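PDB 5CYL: fimbrial subunit CupB6 from Pseudomonas aeruginosa, which probably forms the adhesive tip of a chaperone-usher fimbria, through which the bacterium would attach to surfaces during biofilm formation. Local coordinates for residues 8-13 with 154-159; 230-235 with 320-325; 252-257 with 303-308. One frame throughout, in Å; residues are numbered along the deposited sequence.

How the interactions relate
Interaction 1 lies at one end of the elongated chain and interaction 2 toward the other, their centres 84 Å apart on opposite sides of the chain's centre. Interaction 1 packs two different sheets of the N-terminal sandwich by apolar side-chain contacts and a ring edge against the backbone, without hydrogen bonds between the segments. Interactions 2 and 3 both belong to the fimbrial-protein region and reach one mixed sheet, where strands 299-308 and 311-322 are neighbours. Interaction 3 is the buried contact, joining adjacent antiparallel strands through backbone bonds, apolar contacts of I256, M305 and P254, and one arginine-carbonyl bond. Interaction 2 is more exposed: a turn meets a strand end there, held largely by main-chain polar groups and one arginine.

Interaction 1 of 3, residues 8-13 with 154-159; sequences LNCSFD and LWAVDR
C10 and F12 lie opposite L154 and A156 on two strands, 10-13 and 154-159, whose axes pass 8.1 Å apart and run at 145° to each other, too far apart for main-chain pairing; the contact is made by side chains, F12 also reaching the opposite backbone. A156 is its middle point. Its methyl CB meets C10 SG at 4.0 Å and, two residues further along strand 10-13, F12 CZ, also at 4.0 Å. With CG anti to the carbonyl carbon (chi1 -84°), the F12 ring leaves toward 154-159. The far end of the ring, CE2 and CZ, meets the backbone of the other strand: A156 N lies at the ring edge, near its plane, 3.9 Å from CE2. The same CE2 touches L154 CB at 4.1 Å, and thus the ring tip spans two inward-pointing residues. Strand 6-22 and strand 151-160 belong to different antiparallel sheets, and this is the face-to-face packing of a beta-sandwich, with C10, F12, L154 and A156 turned into the interior while S11 and W155 point away. C10 SG is also joined to C182 in a disulfide, which ties this edge of the sandwich to the chain leading into strand 185-189. Y186 of that strand meets the F12 ring with its plane at about 15°, and L45 of strand 35-50 touches A156.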
ATOM      1  N   LEU A   8     -17.508  32.900 -24.465  1.00 67.10           N
ATOM      2  CA  LEU A   8     -16.214  33.469 -24.820  1.00 64.52           C
ATOM      3  C   LEU A   8     -15.249  33.362 -23.646  1.00 65.39           C
ATOM      4  O   LEU A   8     -15.671  33.377 -22.493  1.00 65.26           O
ATOM      5  CB  LEU A   8     -16.370  34.948 -25.182  1.00 68.71           C
ATOM      6  CG  LEU A   8     -17.065  35.385 -26.474  1.00 65.87           C
ATOM      7  CD1 LEU A   8     -16.045  35.917 -27.465  1.00 65.49           C
ATOM      8  CD2 LEU A   8     -17.873  34.256 -27.088  1.00 67.39           C
ATOM      9  N   ASN A   9     -13.956  33.275 -23.943  1.00 67.80           N
ATOM     10  CA  ASN A   9     -12.920  33.343 -22.910  1.00 69.70           C
ATOM     11  C   ASN A   9     -13.075  32.352 -21.758  1.00 69.87           C
ATOM     12  O   ASN A   9     -12.997  32.731 -20.592  1.00 64.25           O
ATOM     13  CB  ASN A   9     -12.803  34.764 -22.363  1.00 74.69           C
ATOM     14  CG  ASN A   9     -12.701  35.800 -23.459  1.00 81.24           C
ATOM     15  OD1 ASN A   9     -13.303  36.868 -23.375  1.00 97.18           O
ATOM     16  ND2 ASN A   9     -11.937  35.490 -24.499  1.00 79.92           N
ATOM     17  N   CYS A  10     -13.320  31.091 -22.090  1.00 68.98           N
ATOM     18  CA  CYS A  10     -13.560  30.071 -21.082  1.00 69.95           C
ATOM     19  C   CYS A  10     -12.394  29.878 -20.164  1.00 67.98           C
ATOM     20  O   CYS A  10     -11.254  30.031 -20.576  1.00 71.42           O
ATOM     21  CB  CYS A  10     -13.866  28.755 -21.737  1.00 71.34           C
ATOM     22  SG  CYS A  10     -15.592  28.679 -22.262  1.00 89.07           S
ATOM     23  N   SER A  11     -12.669  29.582 -18.906  1.00 65.69           N
ATOM     24  CA  SER A  11     -11.622  29.205 -17.978  1.00 63.68           C
ATOM     25  C   SER A  11     -12.196  28.244 -16.936  1.00 66.61           C
ATOM     26  O   SER A  11     -13.397  28.304 -16.574  1.00 72.87           O
ATOM     27  CB  SER A  11     -11.009  30.433 -17.306  1.00 62.99           C
ATOM     28  OG  SER A  11     -11.751  30.789 -16.167  1.00 67.53           O
ATOM     29  N   PHE A  12     -11.348  27.370 -16.426  1.00 58.28           N
ATOM     30  CA  PHE A  12     -11.784  26.384 -15.443  1.00 51.44           C
ATOM     31  C   PHE A  12     -11.178  26.759 -14.119  1.00 55.11           C
ATOM     32  O   PHE A  12      -9.991  27.061 -14.090  1.00 65.83           O
ATOM     33  CB  PHE A  12     -11.275  25.029 -15.849  1.00 46.24           C
ATOM     34  CG  PHE A  12     -12.135  24.314 -16.834  1.00 43.14           C
ATOM     35  CD1 PHE A  12     -13.298  23.677 -16.413  1.00 42.92           C
ATOM     36  CD2 PHE A  12     -11.725  24.159 -18.158  1.00 42.94           C
ATOM     37  CE1 PHE A  12     -14.085  22.965 -17.324  1.00 44.77           C
ATOM     38  CE2 PHE A  12     -12.489  23.445 -19.072  1.00 45.26           C
ATOM     39  CZ  PHE A  12     -13.675  22.840 -18.654  1.00 46.85           C
ATOM     40  N   ASP A  13     -11.945  26.764 -13.031  1.00 57.38           N
ATOM     41  CA  ASP A  13     -11.374  27.132 -11.724  1.00 63.32           C
ATOM     42  C   ASP A  13     -11.832  26.236 -10.604  1.00 64.19           C
ATOM     43  O   ASP A  13     -12.944  25.739 -10.626  1.00 64.58           O
ATOM     44  CB  ASP A  13     -11.687  28.585 -11.384  1.00 73.31           C
ATOM     45  CG  ASP A  13     -10.995  29.583 -12.328  1.00 86.15           C
ATOM     46  OD1 ASP A  13      -9.754  29.688 -12.333  1.00 89.67           O
ATOM     47  OD2 ASP A  13     -11.707  30.299 -13.052  1.00 94.29           O
ATOM     48  N   LEU A 154      -9.313  18.693 -20.558  1.00 47.16           N
ATOM     49  CA  LEU A 154     -10.709  19.090 -20.450  1.00 48.83           C
ATOM     50  C   LEU A 154     -10.980  20.166 -21.481  1.00 50.26           C
ATOM     51  O   LEU A 154     -10.271  21.162 -21.559  1.00 54.38           O
ATOM     52  CB  LEU A 154     -10.996  19.611 -19.041  1.00 46.80           C
ATOM     53  CG  LEU A 154     -10.612  18.653 -17.913  1.00 46.79           C
ATOM     54  CD1 LEU A 154     -10.999  19.208 -16.549  1.00 42.48           C
ATOM     55  CD2 LEU A 154     -11.270  17.290 -18.114  1.00 45.42           C
ATOM     56  N   TRP A 155     -12.019  19.986 -22.265  1.00 49.79           N
ATOM     57  CA  TRP A 155     -12.383  20.982 -23.276  1.00 47.61           C
ATOM     58  C   TRP A 155     -13.723  21.636 -22.985  1.00 43.97           C
ATOM     59  O   TRP A 155     -14.750  20.954 -22.972  1.00 46.17           O
ATOM     60  CB  TRP A 155     -12.468  20.317 -24.628  1.00 50.26           C
ATOM     61  CG  TRP A 155     -11.204  19.629 -25.042  1.00 55.54           C
ATOM     62  CD1 TRP A 155     -10.698  18.480 -24.533  1.00 59.31           C
ATOM     63  CD2 TRP A 155     -10.301  20.045 -26.070  1.00 59.03           C
ATOM     64  NE1 TRP A 155      -9.545  18.136 -25.185  1.00 65.88           N
ATOM     65  CE2 TRP A 155      -9.273  19.086 -26.133  1.00 63.98           C
ATOM     66  CE3 TRP A 155     -10.262  21.136 -26.947  1.00 58.54           C
ATOM     67  CZ2 TRP A 155      -8.214  19.176 -27.039  1.00 67.06           C
ATOM     68  CZ3 TRP A 155      -9.215  21.230 -27.854  1.00 61.49           C
ATOM     69  CH2 TRP A 155      -8.196  20.258 -27.891  1.00 64.21           C
ATOM     70  N   ALA A 156     -13.749  22.944 -22.777  1.00 42.46           N
ATOM     71  CA  ALA A 156     -15.036  23.690 -22.869  1.00 44.29           C
ATOM     72  C   ALA A 156     -15.171  24.313 -24.242  1.00 41.41           C
ATOM     73  O   ALA A 156     -14.395  25.179 -24.587  1.00 46.33           O
ATOM     74  CB  ALA A 156     -15.125  24.767 -21.817  1.00 45.07           C
ATOM     75  N   VAL A 157     -16.135  23.873 -25.027  1.00 41.01           N
ATOM     76  CA  VAL A 157     -16.260  24.316 -26.430  1.00 43.61           C
ATOM     77  C   VAL A 157     -17.659  24.850 -26.752  1.00 50.90           C
ATOM     78  O   VAL A 157     -18.672  24.155 -26.522  1.00 52.66           O
ATOM     79  CB  VAL A 157     -15.901  23.182 -27.415  1.00 40.78           C
ATOM     80  CG1 VAL A 157     -16.034  23.631 -28.870  1.00 37.78           C
ATOM     81  CG2 VAL A 157     -14.494  22.681 -27.163  1.00 40.54           C
ATOM     82  N   ASP A 158     -17.708  26.084 -27.259  1.00 54.08           N
ATOM     83  CA  ASP A 158     -18.978  26.693 -27.651  1.00 54.21           C
ATOM     84  C   ASP A 158     -19.424  26.105 -28.983  1.00 52.62           C
ATOM     85  O   ASP A 158     -18.626  26.020 -29.923  1.00 52.55           O
ATOM     86  CB  ASP A 158     -18.855  28.220 -27.710  1.00 57.14           C
ATOM     87  CG  ASP A 158     -20.126  28.898 -28.248  1.00 61.18           C
ATOM     88  OD1 ASP A 158     -20.370  28.867 -29.477  1.00 62.25           O
ATOM     89  OD2 ASP A 158     -20.890  29.470 -27.442  1.00 59.95           O
ATOM     90  N   ARG A 159     -20.698  25.721 -29.054  1.00 50.33           N
ATOM     91  CA  ARG A 159     -21.297  25.165 -30.287  1.00 56.26           C
ATOM     92  C   ARG A 159     -22.782  25.527 -30.444  1.00 58.77           C
ATOM     93  O   ARG A 159     -23.443  25.857 -29.461  1.00 57.94           O
ATOM     94  CB  ARG A 159     -21.128  23.642 -30.288  1.00 57.86           C
ATOM     95  CG  ARG A 159     -19.672  23.187 -30.285  1.00 57.68           C
ATOM     96  CD  ARG A 159     -19.181  22.869 -31.678  1.00 56.12           C
ATOM     97  NE  ARG A 159     -19.872  21.628 -32.027  1.00 60.37           N
ATOM     98  CZ  ARG A 159     -19.787  21.013 -33.185  1.00 66.86           C
ATOM     99  NH1 ARG A 159     -19.041  21.535 -34.141  1.00 77.04           N
ATOM    100  NH2 ARG A 159     -20.430  19.874 -33.382  1.00 70.24           N
TER

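Interaction 2 of 3, residues 230-235 with 320-325; sequences PRVNDT and YIRIGA
R322 and V232 cross at about a right angle. CG of R322 is anti to the backbone N (chi1 178°), and the chain, extended from CG to NE, brings the guanidinium against the start of the turn, at P230 and V232. V232 N sits over one face of that group, offset toward the rim, while V232 CG2 touches R322 NE at 3.6 Å. In its own plane the guanidinium grips G324 O side-on: NE donates at 3.0 Å and NH2 at 3.3 Å to the same oxygen. NH1 bonds to F229 O; its very short bond to P230 O is doubtful in detail. The type II turn of 231-234, braced by R231 N to D234 OD2, lies between strands 215-225 and 239-245 of the fimbrial-protein region and packs on the end of strand 311-322. N233 N bonds to R322 O at 2.9 Å and R322 N to D234 O at 3.0 Å; a single bridge pairs T235 with I321, T235 CG2 meeting I321 CG1 at 3.5 Å. Main-chain carbonyls thus satisfy most of the buried arginine. With D234 OD2 6.0 Å from R322 NH1 and E326 in a long, weak ion pair, dipoles probably balance much of its charge.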
ATOM      1  N   PRO A 230      22.929 -38.830  26.187  1.00 39.36           N
ATOM      2  CA  PRO A 230      24.053 -39.749  26.075  1.00 40.40           C
ATOM      3  C   PRO A 230      24.955 -39.378  24.944  1.00 42.09           C
ATOM      4  O   PRO A 230      26.142 -39.484  25.096  1.00 43.21           O
ATOM      5  CB  PRO A 230      23.404 -41.108  25.799  1.00 41.24           C
ATOM      6  CG  PRO A 230      22.018 -40.803  25.341  1.00 44.85           C
ATOM      7  CD  PRO A 230      21.642 -39.533  26.080  1.00 42.17           C
ATOM      8  N   ARG A 231      24.414 -38.905  23.829  1.00 45.11           N
ATOM      9  CA  ARG A 231      25.240 -38.616  22.649  1.00 45.41           C
ATOM     10  C   ARG A 231      25.220 -37.141  22.324  1.00 44.26           C
ATOM     11  O   ARG A 231      24.239 -36.480  22.640  1.00 49.29           O
ATOM     12  CB  ARG A 231      24.751 -39.407  21.450  1.00 50.16           C
ATOM     13  CG  ARG A 231      24.630 -40.890  21.673  1.00 62.26           C
ATOM     14  CD  ARG A 231      24.440 -41.672  20.355  1.00 77.15           C
ATOM     15  NE  ARG A 231      25.069 -43.032  20.371  1.00 90.83           N
ATOM     16  CZ  ARG A 231      24.889 -44.005  19.456  1.00 89.20           C
ATOM     17  NH1 ARG A 231      24.087 -43.824  18.409  1.00 85.35           N
ATOM     18  NH2 ARG A 231      25.511 -45.181  19.594  1.00 84.97           N
ATOM     19  N   VAL A 232      26.252 -36.612  21.695  1.00 41.87           N
ATOM     20  CA  VAL A 232      26.225 -35.227  21.274  1.00 43.43           C
ATOM     21  C   VAL A 232      25.059 -35.072  20.309  1.00 46.50           C
ATOM     22  O   VAL A 232      24.715 -36.028  19.630  1.00 51.76           O
ATOM     23  CB  VAL A 232      27.548 -34.826  20.603  1.00 40.25           C
ATOM     24  CG1 VAL A 232      27.411 -33.521  19.857  1.00 37.99           C
ATOM     25  CG2 VAL A 232      28.647 -34.710  21.628  1.00 43.03           C
ATOM     26  N   ASN A 233      24.452 -33.886  20.267  1.00 42.97           N
ATOM     27  CA  ASN A 233      23.344 -33.579  19.368  1.00 41.13           C
ATOM     28  C   ASN A 233      22.003 -34.016  19.897  1.00 42.37           C
ATOM     29  O   ASN A 233      21.013 -33.964  19.197  1.00 46.30           O
ATOM     30  CB  ASN A 233      23.550 -34.215  18.002  1.00 42.25           C
ATOM     31  CG  ASN A 233      24.531 -33.474  17.146  1.00 42.65           C
ATOM     32  OD1 ASN A 233      24.916 -32.360  17.429  1.00 41.83           O
ATOM     33  ND2 ASN A 233      24.942 -34.111  16.083  1.00 41.22           N
ATOM     34  N   ASP A 234      21.986 -34.466  21.136  1.00 41.65           N
ATOM     35  CA  ASP A 234      20.781 -34.943  21.779  1.00 39.29           C
ATOM     36  C   ASP A 234      20.103 -33.771  22.423  1.00 38.27           C
ATOM     37  O   ASP A 234      20.742 -32.818  22.789  1.00 39.05           O
ATOM     38  CB  ASP A 234      21.132 -35.993  22.828  1.00 45.18           C
ATOM     39  CG  ASP A 234      21.273 -37.362  22.247  1.00 51.23           C
ATOM     40  OD1 ASP A 234      21.291 -37.484  21.014  1.00 63.48           O
ATOM     41  OD2 ASP A 234      21.370 -38.323  23.016  1.00 51.15           O
ATOM     42  N   THR A 235      18.796 -33.827  22.543  1.00 33.82           N
ATOM     43  CA  THR A 235      18.094 -32.651  23.003  1.00 30.09           C
ATOM     44  C   THR A 235      17.045 -32.955  24.038  1.00 30.40           C
ATOM     45  O   THR A 235      16.559 -34.076  24.109  1.00 28.65           O
ATOM     46  CB  THR A 235      17.398 -31.936  21.854  1.00 30.41           C
ATOM     47  OG1 THR A 235      16.535 -32.857  21.180  1.00 28.17           O
ATOM     48  CG2 THR A 235      18.392 -31.315  20.845  1.00 30.58           C
ATOM     49  N   TYR A 320      17.058 -27.785  25.038  1.00 29.38           N
ATOM     50  CA  TYR A 320      18.500 -27.895  25.262  1.00 29.65           C
ATOM     51  C   TYR A 320      19.131 -28.851  24.245  1.00 30.72           C
ATOM     52  O   TYR A 320      18.538 -29.868  23.874  1.00 30.75           O
ATOM     53  CB  TYR A 320      18.750 -28.398  26.671  1.00 29.79           C
ATOM     54  CG  TYR A 320      18.536 -27.323  27.692  1.00 29.95           C
ATOM     55  CD1 TYR A 320      19.325 -26.164  27.674  1.00 29.93           C
ATOM     56  CD2 TYR A 320      17.566 -27.443  28.666  1.00 28.63           C
ATOM     57  CE1 TYR A 320      19.149 -25.156  28.602  1.00 31.55           C
ATOM     58  CE2 TYR A 320      17.357 -26.432  29.599  1.00 30.31           C
ATOM     59  CZ  TYR A 320      18.142 -25.294  29.564  1.00 32.78           C
ATOM     60  OH  TYR A 320      17.990 -24.293  30.521  1.00 36.13           O
ATOM     61  N   ILE A 321      20.332 -28.531  23.799  1.00 29.91           N
ATOM     62  CA  ILE A 321      21.069 -29.449  22.926  1.00 29.03           C
ATOM     63  C   ILE A 321      22.436 -29.698  23.513  1.00 30.47           C
ATOM     64  O   ILE A 321      23.053 -28.779  24.073  1.00 31.72           O
ATOM     65  CB  ILE A 321      21.201 -28.898  21.500  1.00 27.15           C
ATOM     66  CG1 ILE A 321      21.623 -30.009  20.536  1.00 26.20           C
ATOM     67  CG2 ILE A 321      22.145 -27.704  21.480  1.00 25.42           C
ATOM     68  CD1 ILE A 321      21.744 -29.584  19.091  1.00 25.81           C
ATOM     69  N   ARG A 322      22.925 -30.916  23.403  1.00 31.50           N
ATOM     70  CA  ARG A 322      24.261 -31.192  23.904  1.00 33.65           C
ATOM     71  C   ARG A 322      25.352 -30.937  22.872  1.00 34.46           C
ATOM     72  O   ARG A 322      25.400 -31.589  21.826  1.00 34.80           O
ATOM     73  CB  ARG A 322      24.327 -32.620  24.363  1.00 35.53           C
ATOM     74  CG  ARG A 322      25.698 -33.017  24.859  1.00 35.70           C
ATOM     75  CD  ARG A 322      25.861 -34.513  24.812  1.00 34.48           C
ATOM     76  NE  ARG A 322      27.249 -34.896  24.894  1.00 33.58           N
ATOM     77  CZ  ARG A 322      27.658 -36.121  25.176  1.00 35.08           C
ATOM     78  NH1 ARG A 322      26.773 -37.100  25.386  1.00 34.23           N
ATOM     79  NH2 ARG A 322      28.956 -36.371  25.230  1.00 34.24           N
ATOM     80  N   ILE A 323      26.247 -30.015  23.168  1.00 35.39           N
ATOM     81  CA  ILE A 323      27.328 -29.775  22.210  1.00 37.30           C
ATOM     82  C   ILE A 323      28.695 -30.314  22.632  1.00 40.60           C
ATOM     83  O   ILE A 323      29.495 -30.552  21.745  1.00 46.81           O
ATOM     84  CB  ILE A 323      27.448 -28.309  21.786  1.00 33.45           C
ATOM     85  CG1 ILE A 323      27.903 -27.528  23.016  1.00 34.09           C
ATOM     86  CG2 ILE A 323      26.134 -27.860  21.142  1.00 31.86           C
ATOM     87  CD1 ILE A 323      27.776 -26.024  22.978  1.00 37.10           C
ATOM     88  N   GLY A 324      28.954 -30.538  23.925  1.00 38.74           N
ATOM     89  CA  GLY A 324      30.280 -31.011  24.356  1.00 39.63           C
ATOM     90  C   GLY A 324      30.596 -32.499  24.182  1.00 45.29           C
ATOM     91  O   GLY A 324      29.735 -33.370  24.210  1.00 44.98           O
ATOM     92  N   ALA A 325      31.869 -32.819  24.045  1.00 51.42           N
ATOM     93  CA  ALA A 325      32.283 -34.236  24.144  1.00 54.36           C
ATOM     94  C   ALA A 325      32.339 -34.691  25.618  1.00 55.67           C
ATOM     95  O   ALA A 325      32.140 -33.875  26.541  1.00 50.43           O
ATOM     96  CB  ALA A 325      33.632 -34.412  23.464  1.00 56.57           C
TER

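Interaction 3 of 3, residues 252-257 with 303-308; sequences AKPEIA and YPMRRV
E255 pairs with P304 and I256 with Y303 where strand 255-260 runs antiparallel to strand 299-308. I256 and Y303 form a hydrogen-bonded pair, I256 N giving to Y303 O at 2.8 Å and Y303 N to I256 O at 2.7 Å. Next to it, E255 and P304 are a non-hydrogen-bonded pair, a position where the proline's missing N-H costs no bond across the strands; E255 CA makes a CA-H...O contact with Y303 O there. Beyond P304, M305 N donates to P254 O at 3.2 Å, in the carbonyl plane, which carries the pairing past the end of the regular strand. One side-chain bond completes the polar set: R307 NH1 gives to A252 O at 3.1 Å, with the acceptor close to the guanidinium plane. The arginine bends at chi2 (-70°) and chi3, and its NH1 meets the loop, where A249 O and A250 O receive weak bonds from the same nitrogen. Apolar contacts fill the remainder. I256 and M305 cross at about a right angle, with I256 CG2 on M305 CG at 4.1 Å, and M305 SD lies 4.2 Å from P254 CB. P254 CD in turn meets R307 CD at 4.1 Å. On the face of E255 and P304, opposite that of I256 and Y303, E255 CG touches P304 CA at 3.8 Å. The pairing is consistent with the immunoglobulin-like sandwich of fimbrial subunits. Strand 332-343 flanks strand 255-260 on its far side, bonded through E255 and A257; its F342 touches I256 and M305, I243 of strand 239-245 and L314 of strand 311-322 also pack on I256, and the C209-C248 disulfide borders A252, P254 and R307.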
ATOM      1  N   ALA A 252       0.167  -5.775   5.715  1.00 45.01           N
ATOM      2  CA  ALA A 252       1.430  -5.906   6.474  1.00 43.74           C
ATOM      3  C   ALA A 252       1.986  -7.335   6.299  1.00 42.22           C
ATOM      4  O   ALA A 252       1.228  -8.324   6.347  1.00 45.49           O
ATOM      5  CB  ALA A 252       1.228  -5.557   7.947  1.00 40.69           C
ATOM      6  N   LYS A 253       3.293  -7.430   6.092  1.00 39.53           N
ATOM      7  CA  LYS A 253       3.957  -8.707   5.961  1.00 41.48           C
ATOM      8  C   LYS A 253       5.229  -8.595   6.745  1.00 40.02           C
ATOM      9  O   LYS A 253       6.279  -8.427   6.107  1.00 44.63           O
ATOM     10  CB  LYS A 253       4.246  -9.032   4.489  1.00 45.78           C
ATOM     11  CG  LYS A 253       2.991  -9.419   3.700  1.00 57.98           C
ATOM     12  CD  LYS A 253       3.294 -10.500   2.661  1.00 71.81           C
ATOM     13  CE  LYS A 253       4.451 -10.047   1.768  1.00 82.29           C
ATOM     14  NZ  LYS A 253       4.805 -11.011   0.684  1.00 84.07           N
ATOM     15  N   PRO A 254       5.168  -8.682   8.116  1.00 38.09           N
ATOM     16  CA  PRO A 254       6.418  -8.411   8.811  1.00 38.16           C
ATOM     17  C   PRO A 254       7.370  -9.581   8.898  1.00 41.84           C
ATOM     18  O   PRO A 254       7.007 -10.725   8.642  1.00 48.20           O
ATOM     19  CB  PRO A 254       5.982  -8.053  10.242  1.00 35.49           C
ATOM     20  CG  PRO A 254       4.532  -8.356  10.321  1.00 35.58           C
ATOM     21  CD  PRO A 254       4.166  -9.128   9.105  1.00 35.61           C
ATOM     22  N   GLU A 255       8.613  -9.260   9.233  1.00 42.80           N
ATOM     23  CA  GLU A 255       9.661 -10.269   9.374  1.00 40.53           C
ATOM     24  C   GLU A 255      10.348 -10.101  10.706  1.00 38.91           C
ATOM     25  O   GLU A 255      10.322  -9.025  11.291  1.00 40.45           O
ATOM     26  CB  GLU A 255      10.653 -10.146   8.235  1.00 44.46           C
ATOM     27  CG  GLU A 255      10.138 -10.703   6.918  1.00 50.93           C
ATOM     28  CD  GLU A 255      11.135 -10.597   5.792  1.00 54.63           C
ATOM     29  OE1 GLU A 255      11.784  -9.540   5.604  1.00 54.88           O
ATOM     30  OE2 GLU A 255      11.260 -11.603   5.073  1.00 64.39           O
ATOM     31  N   ILE A 256      10.894 -11.195  11.208  1.00 37.35           N
ATOM     32  CA  ILE A 256      11.554 -11.167  12.514  1.00 36.45           C
ATOM     33  C   ILE A 256      12.972 -11.735  12.441  1.00 35.48           C
ATOM     34  O   ILE A 256      13.191 -12.747  11.759  1.00 37.16           O
ATOM     35  CB  ILE A 256      10.711 -11.919  13.566  1.00 35.28           C
ATOM     36  CG1 ILE A 256      11.306 -11.731  14.973  1.00 32.23           C
ATOM     37  CG2 ILE A 256      10.588 -13.395  13.208  1.00 32.39           C
ATOM     38  CD1 ILE A 256      10.409 -12.224  16.093  1.00 30.72           C
ATOM     39  N   ALA A 257      13.905 -11.093  13.136  1.00 31.52           N
ATOM     40  CA  ALA A 257      15.288 -11.546  13.144  1.00 30.80           C
ATOM     41  C   ALA A 257      15.777 -11.710  14.561  1.00 33.42           C
ATOM     42  O   ALA A 257      15.369 -10.944  15.423  1.00 34.72           O
ATOM     43  CB  ALA A 257      16.142 -10.534  12.449  1.00 27.79           C
ATOM     44  N   TYR A 303      13.182 -13.617   9.194  1.00 33.75           N
ATOM     45  CA  TYR A 303      12.242 -14.679   8.914  1.00 31.97           C
ATOM     46  C   TYR A 303      10.829 -14.130   8.642  1.00 31.78           C
ATOM     47  O   TYR A 303      10.336 -13.248   9.386  1.00 34.26           O
ATOM     48  CB  TYR A 303      12.247 -15.684  10.077  1.00 30.79           C
ATOM     49  CG  TYR A 303      13.503 -16.499  10.180  1.00 30.00           C
ATOM     50  CD1 TYR A 303      13.654 -17.642   9.390  1.00 28.52           C
ATOM     51  CD2 TYR A 303      14.525 -16.153  11.080  1.00 29.79           C
ATOM     52  CE1 TYR A 303      14.792 -18.404   9.471  1.00 28.36           C
ATOM     53  CE2 TYR A 303      15.696 -16.920  11.162  1.00 29.21           C
ATOM     54  CZ  TYR A 303      15.826 -18.027  10.335  1.00 30.16           C
ATOM     55  OH  TYR A 303      16.938 -18.836  10.412  1.00 30.31           O
ATOM     56  N   PRO A 304      10.157 -14.674   7.613  1.00 29.21           N
ATOM     57  CA  PRO A 304       8.807 -14.186   7.426  1.00 29.54           C
ATOM     58  C   PRO A 304       7.829 -14.739   8.472  1.00 31.14           C
ATOM     59  O   PRO A 304       7.999 -15.856   8.976  1.00 32.26           O
ATOM     60  CB  PRO A 304       8.444 -14.719   6.026  1.00 29.71           C
ATOM     61  CG  PRO A 304       9.215 -15.973   5.900  1.00 28.77           C
ATOM     62  CD  PRO A 304      10.538 -15.612   6.538  1.00 28.65           C
ATOM     63  N   MET A 305       6.805 -13.951   8.781  1.00 31.79           N
ATOM     64  CA  MET A 305       5.809 -14.343   9.765  1.00 30.74           C
ATOM     65  C   MET A 305       4.497 -14.726   9.112  1.00 30.42           C
ATOM     66  O   MET A 305       4.152 -14.214   8.064  1.00 31.50           O
ATOM     67  CB  MET A 305       5.594 -13.227  10.781  1.00 29.76           C
ATOM     68  CG  MET A 305       6.825 -12.901  11.557  1.00 31.14           C
ATOM     69  SD  MET A 305       6.661 -11.461  12.592  1.00 36.88           S
ATOM     70  CE  MET A 305       5.541 -12.054  13.874  1.00 31.21           C
ATOM     71  N   ARG A 306       3.773 -15.612   9.785  1.00 29.81           N
ATOM     72  CA  ARG A 306       2.482 -16.040   9.316  1.00 31.80           C
ATOM     73  C   ARG A 306       1.423 -14.945   9.614  1.00 38.45           C
ATOM     74  O   ARG A 306       1.491 -14.277  10.675  1.00 39.83           O
ATOM     75  CB  ARG A 306       2.114 -17.341   9.968  1.00 28.24           C
ATOM     76  CG  ARG A 306       0.643 -17.682   9.819  1.00 30.83           C
ATOM     77  CD  ARG A 306       0.323 -19.027  10.435  1.00 30.25           C
ATOM     78  NE  ARG A 306       0.659 -19.061  11.853  1.00 29.24           N
ATOM     79  CZ  ARG A 306       0.682 -20.172  12.578  1.00 28.13           C
ATOM     80  NH1 ARG A 306       0.986 -20.098  13.850  1.00 27.51           N
ATOM     81  NH2 ARG A 306       0.441 -21.357  12.032  1.00 26.73           N
ATOM     82  N   ARG A 307       0.489 -14.751   8.683  1.00 37.38           N
ATOM     83  CA  ARG A 307      -0.578 -13.777   8.881  1.00 34.13           C
ATOM     84  C   ARG A 307      -1.881 -14.477   9.139  1.00 34.52           C
ATOM     85  O   ARG A 307      -2.298 -15.296   8.338  1.00 35.54           O
ATOM     86  CB  ARG A 307      -0.708 -12.847   7.712  1.00 32.78           C
ATOM     87  CG  ARG A 307       0.412 -11.823   7.626  1.00 34.99           C
ATOM     88  CD  ARG A 307       0.398 -10.738   8.715  1.00 36.78           C
ATOM     89  NE  ARG A 307      -0.947 -10.493   9.243  1.00 43.55           N
ATOM     90  CZ  ARG A 307      -1.794  -9.555   8.842  1.00 46.74           C
ATOM     91  NH1 ARG A 307      -1.439  -8.729   7.877  1.00 46.13           N
ATOM     92  NH2 ARG A 307      -3.000  -9.414   9.402  1.00 51.35           N
ATOM     93  N   VAL A 308      -2.507 -14.214  10.281  1.00 36.73           N
ATOM     94  CA  VAL A 308      -3.829 -14.776  10.595  1.00 37.11           C
ATOM     95  C   VAL A 308      -4.715 -13.679  11.190  1.00 40.28           C
ATOM     96  O   VAL A 308      -4.344 -13.050  12.177  1.00 38.96           O
ATOM     97  CB  VAL A 308      -3.757 -15.939  11.585  1.00 36.43           C
ATOM     98  CG1 VAL A 308      -4.850 -16.925  11.245  1.00 36.02           C
ATOM     99  CG2 VAL A 308      -2.413 -16.631  11.556  1.00 38.71           C
TER